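Local structure of MIP07328p (Drosophila melanogaster, 6FKK) at residues L485-L490 with H502-L507. The protein is a transmembrane semaphorin, here its extracellular sema and PSI domains, an axon guidance cue that probably acts as a chemorepellent through receptor binding. Numbering follows the deposited sequence.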
loop_
_atom_site.group_PDB
_atom_site.type_symbol
_atom_site.label_atom_id
_atom_site.label_comp_id
_atom_site.label_asym_id
_atom_site.label_seq_id
_atom_site.Cartn_x
_atom_site.Cartn_y
_atom_site.Cartn_z
ATOM N N LEU A 485 34.554 4.213 -8.418
ATOM C CA LEU A 485 34.266 4.580 -7.037
ATOM C C LEU A 485 32.769 4.747 -6.814
ATOM O O LEU A 485 32.243 4.360 -5.764
ATOM C CB LEU A 485 35.014 5.862 -6.674
ATOM C CG LEU A 485 36.526 5.837 -6.913
ATOM C CD1 LEU A 485 37.135 7.217 -6.707
ATOM C CD2 LEU A 485 37.186 4.816 -6.002
ATOM N N GLY A 486 32.064 5.313 -7.796
ATOM C CA GLY A 486 30.625 5.465 -7.671
ATOM C C GLY A 486 29.874 4.154 -7.785
ATOM O O GLY A 486 28.819 3.986 -7.166
ATOM N N CYS A 487 30.401 3.210 -8.568
ATOM C CA CYS A 487 29.745 1.915 -8.720
ATOM C C CYS A 487 29.796 1.117 -7.420
ATOM O O CYS A 487 28.852 0.386 -7.094
ATOM C CB CYS A 487 30.398 1.137 -9.863
ATOM S SG CYS A 487 29.572 -0.396 -10.371
ATOM N N LEU A 488 30.885 1.253 -6.661
ATOM C CA LEU A 488 31.009 0.566 -5.381
ATOM C C LEU A 488 30.382 1.356 -4.238
ATOM O O LEU A 488 29.822 0.759 -3.312
ATOM C CB LEU A 488 32.483 0.280 -5.076
ATOM C CG LEU A 488 32.952 -1.145 -5.387
ATOM C CD1 LEU A 488 32.607 -1.544 -6.813
ATOM C CD2 LEU A 488 34.441 -1.296 -5.145
ATOM N N SER A 489 30.461 2.688 -4.283
ATOM C CA SER A 489 29.822 3.500 -3.252
ATOM C C SER A 489 28.306 3.453 -3.343
ATOM O O SER A 489 27.629 3.700 -2.340
ATOM C CB SER A 489 30.299 4.950 -3.342
ATOM O OG SER A 489 31.677 5.059 -3.028
ATOM N N LEU A 490 27.757 3.147 -4.521
ATOM C CA LEU A 490 26.307 3.064 -4.664
ATOM C C LEU A 490 25.734 1.965 -3.779
ATOM O O LEU A 490 24.656 2.126 -3.194
ATOM C CB LEU A 490 25.940 2.825 -6.128
ATOM C CG LEU A 490 24.452 2.858 -6.484
ATOM C CD1 LEU A 490 23.862 4.241 -6.227
ATOM C CD2 LEU A 490 24.232 2.435 -7.930
ATOM N N HIS A 502 36.023 -1.190 -18.002
ATOM C CA HIS A 502 35.674 -0.162 -17.023
ATOM C C HIS A 502 34.237 0.288 -17.271
ATOM O O HIS A 502 33.963 1.308 -17.908
ATOM C CB HIS A 502 36.658 0.995 -17.087
ATOM C CG HIS A 502 38.019 0.645 -16.571
ATOM N ND1 HIS A 502 38.395 0.860 -15.263
ATOM C CD2 HIS A 502 39.086 0.076 -17.181
ATOM C CE1 HIS A 502 39.639 0.450 -15.091
ATOM N NE2 HIS A 502 40.081 -0.031 -16.240
ATOM N N GLU A 503 33.300 -0.498 -16.743
ATOM C CA GLU A 503 31.876 -0.269 -16.952
ATOM C C GLU A 503 31.111 -0.882 -15.788
ATOM O O GLU A 503 31.281 -2.069 -15.494
ATOM C CB GLU A 503 31.419 -0.877 -18.283
ATOM C CG GLU A 503 29.932 -0.744 -18.568
ATOM C CD GLU A 503 29.507 -1.494 -19.818
ATOM O OE1 GLU A 503 30.296 -2.327 -20.315
ATOM O OE2 GLU A 503 28.383 -1.250 -20.304
ATOM N N CYS A 504 30.285 -0.075 -15.124
ATOM C CA CYS A 504 29.430 -0.556 -14.043
ATOM C C CYS A 504 28.255 -1.307 -14.663
ATOM O O CYS A 504 27.420 -0.708 -15.348
ATOM C CB CYS A 504 28.959 0.613 -13.183
ATOM S SG CYS A 504 28.096 0.200 -11.636
ATOM N N LYS A 505 28.187 -2.616 -14.431
ATOM C CA LYS A 505 27.252 -3.485 -15.130
ATOM C C LYS A 505 26.089 -3.895 -14.234
ATOM O O LYS A 505 26.222 -3.996 -13.012
ATOM C CB LYS A 505 27.955 -4.741 -15.659
ATOM C CG LYS A 505 28.895 -4.476 -16.823
ATOM C CD LYS A 505 29.524 -5.760 -17.337
ATOM C CE LYS A 505 30.421 -5.491 -18.536
ATOM N NZ LYS A 505 31.078 -6.734 -19.027
ATOM N N ASN A 506 24.946 -4.136 -14.870
ATOM C CA ASN A 506 23.746 -4.613 -14.197
ATOM C C ASN A 506 23.750 -6.137 -14.214
ATOM O O ASN A 506 23.823 -6.749 -15.285
ATOM C CB ASN A 506 22.500 -4.056 -14.887
ATOM C CG ASN A 506 21.212 -4.421 -14.172
ATOM O OD1 ASN A 506 20.941 -5.590 -13.903
ATOM N ND2 ASN A 506 20.405 -3.411 -13.865
ATOM N N LEU A 507 23.664 -6.750 -13.032
ATOM C CA LEU A 507 23.764 -8.203 -12.948
ATOM C C LEU A 507 22.506 -8.911 -13.437
ATOM O O LEU A 507 22.575 -10.098 -13.776
ATOM C CB LEU A 507 24.070 -8.631 -11.513
ATOM C CG LEU A 507 25.418 -8.188 -10.946
ATOM C CD1 LEU A 507 25.645 -8.792 -9.573
ATOM C CD2 LEU A 507 26.539 -8.572 -11.889
#
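Cys504 is tied to Cys487 by a disulfide, and this one covalent link carries the whole contact between segment 485-490, on helix 484-489, and segment 502-507. Following the latter in sequence order, Glu503 comes first, its CB directed away from the helix. Cys504 then turns its CB toward the helix, and Cys487 answers in kind. SG of Cys504 lies 2.0 Å from SG of Cys487. Each sulfur is swung opposite its own backbone N (chi1 -171° in both), which lets the two meet. The C-S-S-C torsion of 76° is not far from the 90° or so that disulfides prefer, and it leaves CB of Cys487 3.7 Å from CB of Cys504. The CA atoms of Cys487 and Cys504 stand 5.9 Å apart, and no hydrogen bond crosses between the segments, so the bridge spans the gap as a single strut. Lys505 points its CB away again, and its NZ forms a salt bridge with OD2 of Asp498 on the neighbouring strand 495-498. At Asn506, OD1 accepts from the backbone N of Ala508 and of Thr509, just past the end of the strand.

PSI domains (plexin repeats) are small, cysteine-rich folds held together by disulfides, and Cys487-Cys504 is one of them here, beside Cys478-Cys495. Both half-cystines are buried: Trp497 of strand 495-498 touches Cys487, while Cys495 and Ile481 touch Cys504. Strand 503-506 is an outermost strand of the three-stranded antiparallel sheet, paired with 495-498, and helix 527-533 packs against Leu485, Leu488 and Ser489 of helix 484-489.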